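Local atomic coordinates of DNA replication regulator protein HobA (Helicobacter pylori, PDB entry 2UVP), a protein that is required for the initiation of DNA replication and increases the binding of the initiator DnaA to the oriC region. Residues A[24-28]-A[159-163]; A[49-55]-A[113-117]; A[66-71]-A[165-170]. All coordinates share one frame; numbering follows the deposited sequence.

Contact 1. Residues A[24-28]-A[159-163]; sequences FIAQQ and SLLDY
Leu160 carries this contact, meeting the end of helix 10-28 with both of its methyl groups. Leu160 CD1 touches two residues one helical turn apart, Phe24 and Gln28. Leu160 CD1 is 3.6 Å from Phe24 CE2. It also lies against Gln28: Leu160 CD1 to Gln28 CB is 3.5 Å. Leu160 CD2 is 4.3 Å from Ile25 CG1. The Gln28 chain bends at chi2 (-56°) and its amide leads away, leaving CB and CG against Leu160 CD1. Phe24 has its CG anti to the backbone N (chi1 -170°). This swings the ring toward Leu160, which meets its CD2 and CE2. Gln28 CG rests over one face of the Phe24 ring, 3.6 Å above its plane and toward the rim.

A second apolar touch joins Ile25 to Tyr163. Ile25 CD1 packs on Tyr163, 4.0 Å from Tyr163 CZ and close to its hydroxyl. The two side chains cross at about a right angle.

The chain has the parallel sheet and flanking helices of an alpha/beta fold of the SIS clan. Here its long N-terminal helix 10-28 leans on the start of helix 161-180. Leu160 is the N-cap residue of the latter, and its backbone N is hydrogen-bonded to Asp158 OD1.

Polar groups play a smaller part. Ser159 OG lies near the plane of the Phe24 ring, at its edge, 3.6 Å from Phe24 CE2. No hydrogen bond links the two segments. Within segment 24-28, Gln27 NE2 donates to Gln28 OE1 over 2.8 Å, on a lone pair in the carbonyl plane. Ile25 and Tyr163 also pack on side chains of a neighbouring subunit.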
loop_
_atom_site.group_PDB
_atom_site.type_symbol
_atom_site.label_atom_id
_atom_site.label_comp_id
_atom_site.label_asym_id
_atom_site.label_seq_id
_atom_site.Cartn_x
_atom_site.Cartn_y
_atom_site.Cartn_z
ATOM N N PHE A 24 -12.564 34.256 0.906
ATOM C CA PHE A 24 -11.938 33.918 -0.363
ATOM C C PHE A 24 -12.638 32.719 -1.015
ATOM O O PHE A 24 -12.885 32.730 -2.224
ATOM C CB PHE A 24 -10.430 33.702 -0.198
ATOM C CG PHE A 24 -9.687 33.591 -1.501
ATOM C CD1 PHE A 24 -9.744 34.615 -2.453
ATOM C CD2 PHE A 24 -8.907 32.462 -1.776
ATOM C CE1 PHE A 24 -9.045 34.506 -3.677
ATOM C CE2 PHE A 24 -8.189 32.351 -2.988
ATOM C CZ PHE A 24 -8.262 33.376 -3.938
ATOM N N ILE A 25 -12.984 31.703 -0.210
ATOM C CA ILE A 25 -13.791 30.587 -0.732
ATOM C C ILE A 25 -15.057 31.107 -1.402
ATOM O O ILE A 25 -15.397 30.696 -2.525
ATOM C CB ILE A 25 -14.111 29.563 0.380
ATOM C CG1 ILE A 25 -12.815 28.773 0.681
ATOM C CG2 ILE A 25 -15.290 28.624 -0.028
ATOM C CD1 ILE A 25 -12.835 28.022 2.037
ATOM N N ALA A 26 -15.741 32.026 -0.723
ATOM C CA ALA A 26 -17.003 32.570 -1.232
ATOM C C ALA A 26 -16.726 33.317 -2.542
ATOM O O ALA A 26 -17.438 33.151 -3.555
ATOM C CB ALA A 26 -17.584 33.521 -0.208
ATOM N N GLN A 27 -15.684 34.133 -2.530
ATOM C CA GLN A 27 -15.373 34.978 -3.693
ATOM C C GLN A 27 -15.174 34.136 -4.946
ATOM O O GLN A 27 -15.658 34.473 -6.029
ATOM C CB GLN A 27 -14.117 35.785 -3.426
ATOM C CG GLN A 27 -13.787 36.759 -4.542
ATOM C CD GLN A 27 -12.470 37.440 -4.317
ATOM O OE1 GLN A 27 -12.431 38.573 -3.815
ATOM N NE2 GLN A 27 -11.397 36.788 -4.694
ATOM N N GLN A 28 -14.444 33.037 -4.792
ATOM C CA GLN A 28 -14.045 32.194 -5.915
ATOM C C GLN A 28 -15.025 31.076 -6.208
ATOM O O GLN A 28 -14.806 30.275 -7.123
ATOM C CB GLN A 28 -12.654 31.616 -5.639
ATOM C CG GLN A 28 -11.579 32.717 -5.545
ATOM C CD GLN A 28 -11.537 33.593 -6.819
ATOM O OE1 GLN A 28 -11.406 34.831 -6.744
ATOM N NE2 GLN A 28 -11.671 32.957 -7.977
ATOM N N SER A 159 -4.339 28.380 -5.048
ATOM C CA SER A 159 -4.410 27.981 -3.636
ATOM C C SER A 159 -5.692 27.196 -3.332
ATOM O O SER A 159 -5.738 26.522 -2.316
ATOM C CB SER A 159 -4.295 29.162 -2.685
ATOM O OG SER A 159 -5.391 30.046 -2.857
ATOM N N LEU A 160 -6.714 27.324 -4.196
ATOM C CA LEU A 160 -7.997 26.610 -4.033
ATOM C C LEU A 160 -8.115 25.308 -4.824
ATOM O O LEU A 160 -9.179 24.674 -4.829
ATOM C CB LEU A 160 -9.200 27.548 -4.294
ATOM C CG LEU A 160 -9.242 28.803 -3.408
ATOM C CD1 LEU A 160 -10.439 29.668 -3.841
ATOM C CD2 LEU A 160 -9.378 28.473 -1.918
ATOM N N LEU A 161 -7.005 24.901 -5.463
ATOM C CA LEU A 161 -6.990 23.702 -6.298
ATOM C C LEU A 161 -7.633 22.497 -5.612
ATOM O O LEU A 161 -8.445 21.794 -6.222
ATOM C CB LEU A 161 -5.565 23.361 -6.730
ATOM C CG LEU A 161 -5.502 22.065 -7.556
ATOM C CD1 LEU A 161 -6.224 22.233 -8.918
ATOM C CD2 LEU A 161 -4.040 21.636 -7.723
ATOM N N ASP A 162 -7.239 22.237 -4.366
ATOM C CA ASP A 162 -7.723 21.024 -3.684
ATOM C C ASP A 162 -9.265 21.007 -3.597
ATOM O O ASP A 162 -9.889 19.980 -3.827
ATOM C CB ASP A 162 -7.080 20.908 -2.304
ATOM C CG ASP A 162 -5.567 20.719 -2.378
ATOM O OD1 ASP A 162 -5.045 20.378 -3.470
ATOM O OD2 ASP A 162 -4.899 20.912 -1.344
ATOM N N TYR A 163 -9.876 22.150 -3.277
ATOM C CA TYR A 163 -11.330 22.225 -3.273
ATOM C C TYR A 163 -11.930 22.001 -4.664
ATOM O O TYR A 163 -12.960 21.319 -4.805
ATOM C CB TYR A 163 -11.767 23.613 -2.804
ATOM C CG TYR A 163 -11.283 24.039 -1.428
ATOM C CD1 TYR A 163 -11.931 23.599 -0.277
ATOM C CD2 TYR A 163 -10.234 24.940 -1.295
ATOM C CE1 TYR A 163 -11.533 24.036 0.998
ATOM C CE2 TYR A 163 -9.813 25.382 -0.031
ATOM C CZ TYR A 163 -10.469 24.923 1.108
ATOM O OH TYR A 163 -10.085 25.401 2.342
#

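Contact 2. Residues A[49-55]-A[113-117]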
loop_
_atom_site.group_PDB
_atom_site.type_symbol
_atom_site.label_atom_id
_atom_site.label_comp_id
_atom_site.label_asym_id
_atom_site.label_seq_id
_atom_site.Cartn_x
_atom_site.Cartn_y
_atom_site.Cartn_z
ATOM N N HIS A 49 -18.590 6.161 -21.939
ATOM C CA HIS A 49 -17.599 5.088 -21.832
ATOM C C HIS A 49 -17.996 4.113 -20.741
ATOM O O HIS A 49 -18.019 2.892 -20.951
ATOM C CB HIS A 49 -16.221 5.665 -21.556
ATOM C CG HIS A 49 -15.133 4.636 -21.535
ATOM N ND1 HIS A 49 -14.563 4.167 -20.369
ATOM C CD2 HIS A 49 -14.513 3.991 -22.546
ATOM C CE1 HIS A 49 -13.620 3.287 -20.668
ATOM N NE2 HIS A 49 -13.593 3.141 -21.981
ATOM N N VAL A 50 -18.330 4.649 -19.571
ATOM C CA VAL A 50 -18.805 3.819 -18.473
ATOM C C VAL A 50 -20.048 3.025 -18.866
ATOM O O VAL A 50 -20.114 1.824 -18.632
ATOM C CB VAL A 50 -19.039 4.658 -17.194
ATOM C CG1 VAL A 50 -19.780 3.841 -16.120
ATOM C CG2 VAL A 50 -17.701 5.207 -16.681
ATOM N N LEU A 51 -21.010 3.677 -19.522
ATOM C CA LEU A 51 -22.243 3.008 -19.936
ATOM C C LEU A 51 -22.001 1.895 -20.932
ATOM O O LEU A 51 -22.778 0.942 -21.006
ATOM C CB LEU A 51 -23.192 4.021 -20.578
ATOM C CG LEU A 51 -24.197 4.712 -19.656
ATOM C CD1 LEU A 51 -23.681 5.057 -18.253
ATOM C CD2 LEU A 51 -24.746 5.940 -20.378
ATOM N N ASN A 52 -20.951 2.052 -21.720
ATOM C CA ASN A 52 -20.597 1.101 -22.755
ATOM C C ASN A 52 -19.787 -0.091 -22.226
ATOM O O ASN A 52 -19.344 -0.927 -23.018
ATOM C CB ASN A 52 -19.832 1.814 -23.858
ATOM C CG ASN A 52 -20.745 2.604 -24.788
ATOM O OD1 ASN A 52 -21.946 2.343 -24.869
ATOM N ND2 ASN A 52 -20.170 3.565 -25.508
ATOM N N GLY A 53 -19.626 -0.168 -20.903
ATOM C CA GLY A 53 -18.865 -1.246 -20.263
ATOM C C GLY A 53 -17.380 -0.971 -20.140
ATOM O O GLY A 53 -16.585 -1.877 -19.793
ATOM N N GLY A 54 -16.994 0.273 -20.399
ATOM C CA GLY A 54 -15.586 0.680 -20.333
ATOM C C GLY A 54 -15.007 0.695 -18.920
ATOM O O GLY A 54 -15.728 0.867 -17.943
ATOM N N SER A 55 -13.698 0.514 -18.827
ATOM C CA SER A 55 -12.972 0.611 -17.562
ATOM C C SER A 55 -12.279 1.974 -17.443
ATOM O O SER A 55 -11.929 2.608 -18.450
ATOM C CB SER A 55 -11.943 -0.544 -17.438
ATOM O OG SER A 55 -11.039 -0.526 -18.524
ATOM N N TYR A 113 -7.072 -5.322 -20.974
ATOM C CA TYR A 113 -8.379 -4.717 -20.742
ATOM C C TYR A 113 -9.216 -4.671 -22.009
ATOM O O TYR A 113 -8.692 -4.386 -23.088
ATOM C CB TYR A 113 -8.212 -3.287 -20.182
ATOM C CG TYR A 113 -7.436 -3.270 -18.880
ATOM C CD1 TYR A 113 -8.085 -3.538 -17.668
ATOM C CD2 TYR A 113 -6.069 -3.004 -18.860
ATOM C CE1 TYR A 113 -7.371 -3.552 -16.458
ATOM C CE2 TYR A 113 -5.347 -3.011 -17.651
ATOM C CZ TYR A 113 -6.012 -3.284 -16.461
ATOM O OH TYR A 113 -5.306 -3.309 -15.261
ATOM N N GLN A 114 -10.503 -4.946 -21.859
ATOM C CA GLN A 114 -11.414 -4.946 -22.996
ATOM C C GLN A 114 -11.576 -3.546 -23.590
ATOM O O GLN A 114 -11.613 -3.388 -24.823
ATOM C CB GLN A 114 -12.774 -5.502 -22.603
ATOM C CG GLN A 114 -12.807 -7.014 -22.387
ATOM C CD GLN A 114 -14.228 -7.543 -22.347
ATOM O OE1 GLN A 114 -14.549 -8.457 -21.582
ATOM N NE2 GLN A 114 -15.096 -6.958 -23.167
ATOM N N ASN A 115 -11.672 -2.532 -22.728
ATOM C CA ASN A 115 -12.029 -1.185 -23.201
ATOM C C ASN A 115 -11.593 -0.134 -22.173
ATOM O O ASN A 115 -12.440 0.431 -21.494
ATOM C CB ASN A 115 -13.551 -1.136 -23.442
ATOM C CG ASN A 115 -14.036 0.186 -24.039
ATOM O OD1 ASN A 115 -13.268 0.960 -24.607
ATOM N ND2 ASN A 115 -15.330 0.433 -23.911
ATOM N N PRO A 116 -10.275 0.128 -22.069
ATOM C CA PRO A 116 -9.815 1.063 -21.037
ATOM C C PRO A 116 -9.928 2.527 -21.457
ATOM O O PRO A 116 -9.902 2.836 -22.642
ATOM C CB PRO A 116 -8.343 0.695 -20.882
ATOM C CG PRO A 116 -7.943 0.327 -22.316
ATOM C CD PRO A 116 -9.142 -0.414 -22.853
ATOM N N MET A 117 -10.041 3.407 -20.463
ATOM C CA MET A 117 -9.924 4.846 -20.667
ATOM C C MET A 117 -9.034 5.338 -19.538
ATOM O O MET A 117 -9.226 4.923 -18.386
ATOM C CB MET A 117 -11.299 5.532 -20.618
ATOM C CG MET A 117 -11.205 7.054 -20.520
ATOM S SD MET A 117 -12.793 7.902 -20.386
ATOM C CE MET A 117 -13.319 7.900 -22.093
HETATM O O HOH W 1 -16.928 -1.920 -23.161
HETATM O O HOH W 2 -11.903 -2.723 -19.814
#
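A parallel beta bridge between Ser55 and Pro116 starts the pairing of neighbouring strands 55-60 and 116-121 in the sheet. Just before it, a Schellman motif ends helix 39-51, with Gly53 as its C-prime residue at positive phi. Ser55 N donates to Asn115 O over 2.9 Å, at 161°, from above the carbonyl plane. A bond from Met117 N to Ser55 O is less certain, because that oxygen is too close to a neighbour.

The His49 ring is wedged between the two segments. Gly54 CA lies over one face. Met117 CB lies over the opposite one in a CH-pi contact, 3.5 Å from the His49 ring centroid. The bend of Met117 at chi3 (-80°) brings Met117 CE to 3.7 Å from His49 CB. At the ring edge, His49 NE2 is 3.0 Å from Asn115 O.

Two waters add to the join. One donates to Asn52 O and accepts from Asn115 ND2, 2.9 Å away. The other accepts from Asn115 N and lies 2.7 Å from Ser55 OG.

Backbone, amide and hydroxyl groups of Asn115 and Ser55 thus find partners at the strand ends. With Gly54 CA and Met117 CB over its two faces, the imidazole probably has little freedom to turn.

Contact 3. Residues A[66-71]-A[165-170]; sequences WFLNYI and LLQLFK
Phe67, Tyr70, Leu165, Leu166 and Phe169 interlock where helices 65-75 and 161-180 run side by side. Both lie against the parallel sheet of this alpha/beta fold. The short segments are nearly parallel, crossing at -21° with axes 11.3 Å apart. That is a wide spacing, and large side chains bridge it.

The tight part pairs aromatic rings with leucines. Leu165 CB sits over one face of the Phe67 ring in a CH-pi contact, 3.9 Å from its centroid. Ile71 CG1, from the same helix as Phe67, lies over the opposite face. Leu166 CD2 makes a second CH-pi contact, 3.6 Å from the Tyr70 centroid, with the leucine crossing the tyrosine at about a right angle. Tyr70 in turn points an edge at the face of Phe169 in an offset edge-to-face pair, planes 79° apart. Both rings have CG anti to the backbone N, which sends each across the gap between the helices. Below this layer, Phe67 and Leu165 reach Val121, and Ile71 and Phe169 reach Trp119, both on strand 116-121.

Packing is looser around Trp66. Leu165 CD1 is 4.1 Å from Trp66 CZ2, and Leu166 CD2 meets the indole at its edge. Trp66 and Tyr70 also each make an edge-to-face pair with an aromatic side chain of a neighbouring subunit. Acidic side chains of a neighbouring subunit take the polar ends, by a salt bridge to Lys170 NZ and a hydrogen bond with Tyr70 OH. Lys170 is still partly exposed. Lys170 NZ and Tyr70 OH are themselves 3.2 Å apart.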
loop_
_atom_site.group_PDB
_atom_site.type_symbol
_atom_site.label_atom_id
_atom_site.label_comp_id
_atom_site.label_asym_id
_atom_site.label_seq_id
_atom_site.Cartn_x
_atom_site.Cartn_y
_atom_site.Cartn_z
ATOM N N TRP A 66 -3.593 11.479 -2.762
ATOM C CA TRP A 66 -4.801 11.532 -1.918
ATOM C C TRP A 66 -6.066 11.591 -2.787
ATOM O O TRP A 66 -7.098 11.015 -2.435
ATOM C CB TRP A 66 -4.767 12.721 -0.954
ATOM C CG TRP A 66 -4.777 14.061 -1.650
ATOM C CD1 TRP A 66 -3.697 14.767 -2.071
ATOM C CD2 TRP A 66 -5.936 14.822 -2.026
ATOM N NE1 TRP A 66 -4.105 15.953 -2.662
ATOM C CE2 TRP A 66 -5.476 16.008 -2.642
ATOM C CE3 TRP A 66 -7.317 14.622 -1.877
ATOM C CZ2 TRP A 66 -6.358 16.993 -3.134
ATOM C CZ3 TRP A 66 -8.203 15.608 -2.365
ATOM C CH2 TRP A 66 -7.705 16.778 -2.972
ATOM N N PHE A 67 -5.990 12.256 -3.937
ATOM C CA PHE A 67 -7.183 12.465 -4.759
ATOM C C PHE A 67 -7.482 11.214 -5.594
ATOM O O PHE A 67 -8.640 10.872 -5.829
ATOM C CB PHE A 67 -7.047 13.717 -5.624
ATOM C CG PHE A 67 -8.293 14.052 -6.411
ATOM C CD1 PHE A 67 -9.502 14.332 -5.754
ATOM C CD2 PHE A 67 -8.262 14.058 -7.806
ATOM C CE1 PHE A 67 -10.669 14.679 -6.489
ATOM C CE2 PHE A 67 -9.427 14.373 -8.552
ATOM C CZ PHE A 67 -10.634 14.670 -7.874
ATOM N N LEU A 68 -6.428 10.522 -6.011
ATOM C CA LEU A 68 -6.573 9.177 -6.599
ATOM C C LEU A 68 -7.366 8.292 -5.620
ATOM O O LEU A 68 -8.355 7.667 -5.987
ATOM C CB LEU A 68 -5.186 8.566 -6.853
ATOM C CG LEU A 68 -4.945 7.546 -7.975
ATOM C CD1 LEU A 68 -3.718 6.701 -7.684
ATOM C CD2 LEU A 68 -6.107 6.710 -8.431
ATOM N N ASN A 69 -6.930 8.264 -4.361
ATOM C CA ASN A 69 -7.604 7.504 -3.311
ATOM C C ASN A 69 -9.070 7.925 -3.172
ATOM O O ASN A 69 -9.978 7.072 -3.086
ATOM C CB ASN A 69 -6.806 7.710 -2.012
ATOM C CG ASN A 69 -7.310 6.879 -0.848
ATOM O OD1 ASN A 69 -8.500 6.664 -0.679
ATOM N ND2 ASN A 69 -6.370 6.440 0.002
ATOM N N TYR A 70 -9.297 9.232 -3.188
ATOM C CA TYR A 70 -10.653 9.788 -3.103
ATOM C C TYR A 70 -11.525 9.299 -4.257
ATOM O O TYR A 70 -12.663 8.901 -4.037
ATOM C CB TYR A 70 -10.550 11.298 -3.154
ATOM C CG TYR A 70 -11.866 12.023 -2.944
ATOM C CD1 TYR A 70 -12.352 12.266 -1.670
ATOM C CD2 TYR A 70 -12.600 12.491 -4.042
ATOM C CE1 TYR A 70 -13.563 12.963 -1.478
ATOM C CE2 TYR A 70 -13.811 13.185 -3.864
ATOM C CZ TYR A 70 -14.273 13.422 -2.580
ATOM O OH TYR A 70 -15.452 14.110 -2.346
ATOM N N ILE A 71 -10.987 9.307 -5.469
ATOM C CA ILE A 71 -11.767 8.834 -6.633
ATOM C C ILE A 71 -12.184 7.367 -6.447
ATOM O O ILE A 71 -13.353 7.003 -6.598
ATOM C CB ILE A 71 -10.968 9.047 -7.932
ATOM C CG1 ILE A 71 -10.877 10.555 -8.244
ATOM C CG2 ILE A 71 -11.601 8.287 -9.108
ATOM C CD1 ILE A 71 -9.873 10.883 -9.354
ATOM N N LEU A 165 -10.749 20.275 -7.090
ATOM C CA LEU A 165 -10.703 18.847 -7.413
ATOM C C LEU A 165 -11.926 18.107 -6.837
ATOM O O LEU A 165 -12.571 17.342 -7.542
ATOM C CB LEU A 165 -9.387 18.220 -6.943
ATOM C CG LEU A 165 -8.128 18.658 -7.720
ATOM C CD1 LEU A 165 -6.882 18.125 -7.039
ATOM C CD2 LEU A 165 -8.195 18.184 -9.187
ATOM N N LEU A 166 -12.226 18.335 -5.562
ATOM C CA LEU A 166 -13.420 17.744 -4.940
ATOM C C LEU A 166 -14.681 18.137 -5.701
ATOM O O LEU A 166 -15.581 17.321 -5.927
ATOM C CB LEU A 166 -13.546 18.170 -3.472
ATOM C CG LEU A 166 -12.426 17.744 -2.532
ATOM C CD1 LEU A 166 -12.822 18.146 -1.131
ATOM C CD2 LEU A 166 -12.214 16.239 -2.602
ATOM N N GLN A 167 -14.744 19.412 -6.066
ATOM C CA GLN A 167 -15.943 19.950 -6.672
ATOM C C GLN A 167 -16.159 19.304 -8.054
ATOM O O GLN A 167 -17.285 18.912 -8.413
ATOM C CB GLN A 167 -15.814 21.462 -6.774
ATOM C CG GLN A 167 -17.126 22.098 -7.182
ATOM C CD GLN A 167 -16.998 23.597 -7.379
ATOM O OE1 GLN A 167 -16.035 24.220 -6.926
ATOM N NE2 GLN A 167 -17.946 24.168 -8.124
ATOM N N LEU A 168 -15.076 19.157 -8.815
ATOM C CA LEU A 168 -15.183 18.499 -10.136
ATOM C C LEU A 168 -15.541 17.020 -9.991
ATOM O O LEU A 168 -16.317 16.478 -10.786
ATOM C CB LEU A 168 -13.885 18.637 -10.921
ATOM C CG LEU A 168 -13.576 20.073 -11.382
ATOM C CD1 LEU A 168 -12.113 20.123 -11.784
ATOM C CD2 LEU A 168 -14.549 20.547 -12.530
ATOM N N PHE A 169 -14.968 16.353 -8.990
ATOM C CA PHE A 169 -15.371 14.976 -8.782
ATOM C C PHE A 169 -16.851 14.865 -8.481
ATOM O O PHE A 169 -17.555 14.008 -9.011
ATOM C CB PHE A 169 -14.605 14.290 -7.643
ATOM C CG PHE A 169 -15.062 12.885 -7.462
ATOM C CD1 PHE A 169 -14.562 11.897 -8.297
ATOM C CD2 PHE A 169 -16.070 12.570 -6.546
ATOM C CE1 PHE A 169 -15.025 10.564 -8.198
ATOM C CE2 PHE A 169 -16.555 11.243 -6.434
ATOM C CZ PHE A 169 -16.018 10.241 -7.273
ATOM N N LYS A 170 -17.326 15.726 -7.598
ATOM C CA LYS A 170 -18.710 15.676 -7.171
ATOM C C LYS A 170 -19.625 15.988 -8.359
ATOM O O LYS A 170 -20.714 15.403 -8.480
ATOM C CB LYS A 170 -18.939 16.624 -6.007
ATOM C CG LYS A 170 -18.321 16.079 -4.675
ATOM C CD LYS A 170 -18.307 17.154 -3.605
ATOM C CE LYS A 170 -17.639 16.657 -2.281
ATOM N NZ LYS A 170 -18.298 15.394 -1.746
#

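Overall arrangement
Helix 161-180 ties contacts 1 and 3 together, since its start meets helix 10-28 and its next turns meet helix 65-75. Their centres are about 15 Å apart, and they touch where Asp162 OD1 lies 3.6 Å from Trp66 CZ2. Contact 2 stands apart, its centre about 33 Å from that of contact 1 and on the opposite side of the chain's centre. From contact 3 it is about 20 Å between centres, but strand 116-121, which begins in contact 2, also backs the helices of contact 3. Phe24 in contact 1 is about 5 Å, side chain to side chain, from the calcium ligand Glu23, whereas contact 3 lies away from the calcium sites.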